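Local coordinates for tyrosine specific protein phosphatase (Trypanosoma cruzi, PDB 4AZ1), which probably removes phosphate from phosphotyrosine residues in protein substrates, at residues G238-E247 against I280-L288. Numbering follows the deposited sequence.
Sequences GAYAALTHLE and IYLTLMCRL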
ATOM      1  N   GLY A 238     -16.463 -16.788 -15.612  1.00 31.90           N
ATOM      2  CA  GLY A 238     -17.077 -17.953 -16.240  1.00 34.73           C
ATOM      3  C   GLY A 238     -18.442 -17.652 -16.842  1.00 35.88           C
ATOM      4  O   GLY A 238     -18.770 -18.100 -17.952  1.00 30.99           O
ATOM      5  N   ALA A 239     -19.247 -16.894 -16.106  1.00 29.08           N
ATOM      6  CA  ALA A 239     -20.567 -16.506 -16.587  1.00 40.33           C
ATOM      7  C   ALA A 239     -20.438 -15.630 -17.830  1.00 44.10           C
ATOM      8  O   ALA A 239     -21.199 -15.796 -18.791  1.00 45.98           O
ATOM      9  CB  ALA A 239     -21.360 -15.782 -15.492  1.00 30.01           C
ATOM     10  N   TYR A 240     -19.491 -14.692 -17.802  1.00 36.85           N
ATOM     11  CA  TYR A 240     -19.219 -13.855 -18.975  1.00 34.89           C
ATOM     12  C   TYR A 240     -18.920 -14.742 -20.177  1.00 40.92           C
ATOM     13  O   TYR A 240     -19.497 -14.566 -21.256  1.00 40.03           O
ATOM     14  CB  TYR A 240     -18.030 -12.920 -18.742  1.00 33.48           C
ATOM     15  CG  TYR A 240     -17.540 -12.273 -20.031  1.00 38.24           C
ATOM     16  CD1 TYR A 240     -18.174 -11.148 -20.554  1.00 41.69           C
ATOM     17  CD2 TYR A 240     -16.450 -12.797 -20.737  1.00 36.95           C
ATOM     18  CE1 TYR A 240     -17.743 -10.558 -21.757  1.00 46.90           C
ATOM     19  CE2 TYR A 240     -16.013 -12.213 -21.937  1.00 36.03           C
ATOM     20  CZ  TYR A 240     -16.664 -11.092 -22.435  1.00 49.74           C
ATOM     21  OH  TYR A 240     -16.232 -10.513 -23.608  1.00 56.08           O
ATOM     22  N   ALA A 241     -17.989 -15.676 -19.993  1.00 43.00           N
ATOM     23  CA  ALA A 241     -17.597 -16.574 -21.080  1.00 39.46           C
ATOM     24  C   ALA A 241     -18.786 -17.386 -21.558  1.00 39.68           C
ATOM     25  O   ALA A 241     -19.102 -17.400 -22.747  1.00 40.56           O
ATOM     26  CB  ALA A 241     -16.480 -17.491 -20.636  1.00 38.14           C
ATOM     27  N   ALA A 242     -19.453 -18.058 -20.624  1.00 37.98           N
ATOM     28  CA  ALA A 242     -20.590 -18.884 -20.987  1.00 34.76           C
ATOM     29  C   ALA A 242     -21.660 -18.089 -21.730  1.00 42.83           C
ATOM     30  O   ALA A 242     -22.229 -18.581 -22.711  1.00 41.82           O
ATOM     31  CB  ALA A 242     -21.177 -19.585 -19.750  1.00 35.11           C
ATOM     32  N   LEU A 243     -21.924 -16.860 -21.288  1.00 38.13           N
ATOM     33  CA  LEU A 243     -22.956 -16.047 -21.930  1.00 46.20           C
ATOM     34  C   LEU A 243     -22.538 -15.548 -23.309  1.00 45.90           C
ATOM     35  O   LEU A 243     -23.385 -15.349 -24.178  1.00 45.09           O
ATOM     36  CB  LEU A 243     -23.394 -14.876 -21.039  1.00 40.74           C
ATOM     37  CG  LEU A 243     -24.301 -15.286 -19.874  1.00 48.05           C
ATOM     38  CD1 LEU A 243     -24.311 -14.234 -18.776  1.00 41.41           C
ATOM     39  CD2 LEU A 243     -25.713 -15.540 -20.376  1.00 46.43           C
ATOM     40  N   THR A 244     -21.239 -15.350 -23.505  1.00 45.83           N
ATOM     41  CA  THR A 244     -20.725 -14.964 -24.818  1.00 47.95           C
ATOM     42  C   THR A 244     -20.940 -16.113 -25.800  1.00 48.95           C
ATOM     43  O   THR A 244     -21.334 -15.892 -26.947  1.00 53.86           O
ATOM     44  CB  THR A 244     -19.234 -14.586 -24.766  1.00 50.06           C
ATOM     45  OG1 THR A 244     -19.037 -13.492 -23.857  1.00 50.48           O
ATOM     46  CG2 THR A 244     -18.741 -14.183 -26.151  1.00 48.23           C
ATOM     47  N   HIS A 245     -20.701 -17.344 -25.355  1.00 42.79           N
ATOM     48  CA  HIS A 245     -20.997 -18.503 -26.208  1.00 48.00           C
ATOM     49  C   HIS A 245     -22.474 -18.557 -26.585  1.00 47.53           C
ATOM     50  O   HIS A 245     -22.824 -18.849 -27.734  1.00 51.40           O
ATOM     51  CB  HIS A 245     -20.553 -19.806 -25.532  1.00 41.21           C
ATOM     52  CG  HIS A 245     -19.074 -20.014 -25.580  1.00 53.70           C
ATOM     53  ND1 HIS A 245     -18.421 -20.431 -26.722  1.00 57.44           N
ATOM     54  CD2 HIS A 245     -18.114 -19.819 -24.646  1.00 48.40           C
ATOM     55  CE1 HIS A 245     -17.125 -20.502 -26.480  1.00 64.41           C
ATOM     56  NE2 HIS A 245     -16.912 -20.141 -25.226  1.00 56.71           N
ATOM     57  N   LEU A 246     -23.333 -18.257 -25.613  1.00 48.64           N
ATOM     58  CA  LEU A 246     -24.775 -18.241 -25.832  1.00 50.65           C
ATOM     59  C   LEU A 246     -25.122 -17.218 -26.908  1.00 55.98           C
ATOM     60  O   LEU A 246     -25.878 -17.507 -27.836  1.00 57.35           O
ATOM     61  CB  LEU A 246     -25.492 -17.912 -24.513  1.00 41.05           C
ATOM     62  CG  LEU A 246     -27.028 -17.924 -24.458  1.00 51.98           C
ATOM     63  CD1 LEU A 246     -27.507 -18.243 -23.048  1.00 49.21           C
ATOM     64  CD2 LEU A 246     -27.625 -16.597 -24.911  1.00 55.30           C
ATOM     65  N   GLU A 247     -24.558 -16.021 -26.771  1.00 53.04           N
ATOM     66  CA  GLU A 247     -24.830 -14.915 -27.691  1.00 60.93           C
ATOM     67  C   GLU A 247     -24.311 -15.126 -29.120  1.00 54.13           C
ATOM     68  O   GLU A 247     -24.834 -14.526 -30.062  1.00 54.43           O
ATOM     69  CB  GLU A 247     -24.268 -13.606 -27.116  1.00 63.02           C
ATOM     70  CG  GLU A 247     -25.119 -13.002 -26.009  1.00 72.05           C
ATOM     71  CD  GLU A 247     -24.451 -11.809 -25.330  1.00 89.79           C
ATOM     72  OE1 GLU A 247     -23.207 -11.678 -25.416  1.00 91.68           O
ATOM     73  OE2 GLU A 247     -25.175 -10.998 -24.708  1.00 92.86           O
ATOM     74  N   ILE A 280     -22.923 -20.259 -12.368  1.00 26.96           N
ATOM     75  CA  ILE A 280     -22.765 -20.092 -13.813  1.00 34.35           C
ATOM     76  C   ILE A 280     -23.946 -20.724 -14.562  1.00 33.90           C
ATOM     77  O   ILE A 280     -24.495 -20.101 -15.464  1.00 30.73           O
ATOM     78  CB  ILE A 280     -21.421 -20.624 -14.357  1.00 35.83           C
ATOM     79  CG1 ILE A 280     -20.249 -20.010 -13.587  1.00 26.89           C
ATOM     80  CG2 ILE A 280     -21.288 -20.326 -15.874  1.00 34.19           C
ATOM     81  CD1 ILE A 280     -18.930 -20.737 -13.813  1.00 31.65           C
ATOM     82  N   TYR A 281     -24.363 -21.931 -14.181  1.00 31.24           N
ATOM     83  CA  TYR A 281     -25.567 -22.516 -14.784  1.00 34.55           C
ATOM     84  C   TYR A 281     -26.813 -21.656 -14.546  1.00 28.94           C
ATOM     85  O   TYR A 281     -27.661 -21.525 -15.435  1.00 38.32           O
ATOM     86  CB  TYR A 281     -25.823 -23.936 -14.263  1.00 35.81           C
ATOM     87  CG  TYR A 281     -24.998 -25.015 -14.938  1.00 34.32           C
ATOM     88  CD1 TYR A 281     -25.410 -25.579 -16.131  1.00 36.20           C
ATOM     89  CD2 TYR A 281     -23.816 -25.481 -14.365  1.00 32.83           C
ATOM     90  CE1 TYR A 281     -24.658 -26.576 -16.757  1.00 37.37           C
ATOM     91  CE2 TYR A 281     -23.064 -26.465 -14.975  1.00 32.71           C
ATOM     92  CZ  TYR A 281     -23.495 -27.017 -16.173  1.00 34.08           C
ATOM     93  OH  TYR A 281     -22.747 -28.012 -16.787  1.00 39.82           O
ATOM     94  N   LEU A 282     -26.940 -21.107 -13.339  1.00 31.99           N
ATOM     95  CA  LEU A 282     -28.093 -20.273 -12.989  1.00 32.49           C
ATOM     96  C   LEU A 282     -28.172 -19.011 -13.850  1.00 34.12           C
ATOM     97  O   LEU A 282     -29.258 -18.596 -14.252  1.00 36.65           O
ATOM     98  CB  LEU A 282     -28.040 -19.863 -11.512  1.00 28.98           C
ATOM     99  CG  LEU A 282     -28.110 -21.039 -10.544  1.00 33.54           C
ATOM    100  CD1 LEU A 282     -28.048 -20.571  -9.079  1.00 34.90           C
ATOM    101  CD2 LEU A 282     -29.358 -21.854 -10.813  1.00 33.33           C
ATOM    102  N   THR A 283     -27.028 -18.390 -14.122  1.00 29.32           N
ATOM    103  CA  THR A 283     -27.054 -17.197 -14.971  1.00 40.05           C
ATOM    104  C   THR A 283     -27.475 -17.570 -16.394  1.00 45.17           C
ATOM    105  O   THR A 283     -28.165 -16.801 -17.062  1.00 40.08           O
ATOM    106  CB  THR A 283     -25.705 -16.424 -14.988  1.00 47.64           C
ATOM    107  OG1 THR A 283     -24.749 -17.117 -15.800  1.00 57.37           O
ATOM    108  CG2 THR A 283     -25.157 -16.277 -13.596  1.00 30.54           C
ATOM    109  N   LEU A 284     -27.068 -18.753 -16.857  1.00 39.36           N
ATOM    110  CA  LEU A 284     -27.437 -19.178 -18.208  1.00 39.75           C
ATOM    111  C   LEU A 284     -28.938 -19.388 -18.257  1.00 41.07           C
ATOM    112  O   LEU A 284     -29.618 -18.914 -19.174  1.00 41.92           O
ATOM    113  CB  LEU A 284     -26.705 -20.463 -18.616  1.00 38.49           C
ATOM    114  CG  LEU A 284     -25.232 -20.302 -19.018  1.00 48.98           C
ATOM    115  CD1 LEU A 284     -24.588 -21.660 -19.206  1.00 49.79           C
ATOM    116  CD2 LEU A 284     -25.075 -19.461 -20.303  1.00 45.41           C
ATOM    117  N   MET A 285     -29.457 -20.074 -17.245  1.00 39.58           N
ATOM    118  CA  MET A 285     -30.886 -20.318 -17.155  1.00 42.48           C
ATOM    119  C   MET A 285     -31.689 -19.016 -17.123  1.00 37.80           C
ATOM    120  O   MET A 285     -32.650 -18.869 -17.880  1.00 43.08           O
ATOM    121  CB  MET A 285     -31.201 -21.199 -15.945  1.00 38.41           C
ATOM    122  CG  MET A 285     -30.609 -22.601 -16.058  1.00 42.17           C
ATOM    123  SD  MET A 285     -30.796 -23.563 -14.534  1.00 40.08           S
ATOM    124  CE  MET A 285     -32.559 -23.973 -14.634  1.00 38.63           C
ATOM    125  N   CYS A 286     -31.301 -18.073 -16.264  1.00 36.52           N
ATOM    126  CA  CYS A 286     -31.990 -16.780 -16.215  1.00 42.93           C
ATOM    127  C   CYS A 286     -31.982 -16.064 -17.567  1.00 47.05           C
ATOM    128  O   CYS A 286     -33.019 -15.571 -18.011  1.00 51.97           O
ATOM    129  CB  CYS A 286     -31.386 -15.871 -15.143  1.00 44.24           C
ATOM    130  SG  CYS A 286     -31.690 -16.447 -13.468  1.00 54.49           S
ATOM    131  N   ARG A 287     -30.828 -16.028 -18.232  1.00 46.42           N
ATOM    132  CA  ARG A 287     -30.753 -15.401 -19.556  1.00 50.21           C
ATOM    133  C   ARG A 287     -31.728 -16.073 -20.509  1.00 52.18           C
ATOM    134  O   ARG A 287     -32.355 -15.410 -21.340  1.00 52.66           O
ATOM    135  CB  ARG A 287     -29.330 -15.466 -20.119  1.00 45.29           C
ATOM    136  CG  ARG A 287     -29.178 -14.886 -21.524  1.00 47.11           C
ATOM    137  CD  ARG A 287     -29.440 -13.367 -21.565  1.00 58.89           C
ATOM    138  NE  ARG A 287     -28.396 -12.600 -20.880  1.00 62.00           N
ATOM    139  CZ  ARG A 287     -27.221 -12.287 -21.427  1.00 52.64           C
ATOM    140  NH1 ARG A 287     -26.936 -12.678 -22.664  1.00 60.18           N
ATOM    141  NH2 ARG A 287     -26.330 -11.584 -20.743  1.00 51.94           N
ATOM    142  N   LEU A 288     -31.873 -17.387 -20.362  1.00 51.22           N
ATOM    143  CA  LEU A 288     -32.771 -18.170 -21.207  1.00 52.45           C
ATOM    144  C   LEU A 288     -34.224 -18.063 -20.760  1.00 52.68           C
ATOM    145  O   LEU A 288     -35.121 -18.546 -21.441  1.00 55.09           O
ATOM    146  CB  LEU A 288     -32.330 -19.637 -21.219  1.00 50.10           C
ATOM    147  CG  LEU A 288     -31.031 -19.865 -21.992  1.00 50.87           C
ATOM    148  CD1 LEU A 288     -30.535 -21.301 -21.868  1.00 46.76           C
ATOM    149  CD2 LEU A 288     -31.235 -19.490 -23.454  1.00 47.91           C
TER
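Ile280 lays its CG2 methyl into the shallow hollow left by Gly238, Ala239 and Ala242, 3.9 Å from Ala242 CB, and the small residues let the backbones close to 5.0 Å between the CA atoms of Ala239 and Ile280. One turn on, Leu284 pushes CD2 between Ala242 and Leu246, meeting Leu246 CD1 at 3.9 Å, the two side chains overlapping as they point opposite ways. Leu246 CD1 also abuts Leu288 CD2. Beside this seam, Leu243 puts CD2 into the crook of Arg287, whose chain bends at chi2 (66°) and again at chi3 to fold round the methyl: Arg287 CB lies 3.6 Å from Leu243 CD2, and the guanidinium lays one face over the same carbon. That bend also brings Arg287 NH1 over the carboxylate of Glu247 rather than into its plane, a salt bridge to OE2 of 3.2 Å with a bent N-H...O angle of 139°, while Arg287 NE pairs with Glu207 of helix 203-215. Thr283 OG1 turns back to its own helix, bonding Ile280 O at 3.0 Å, and leans on Ala239 CB. Segments 238-247 and 280-288 run in the same general direction, their axes 38° apart, joining helix 274-288 to the helix that follows the phosphate-binding signature loop of the tyrosine phosphatase fold.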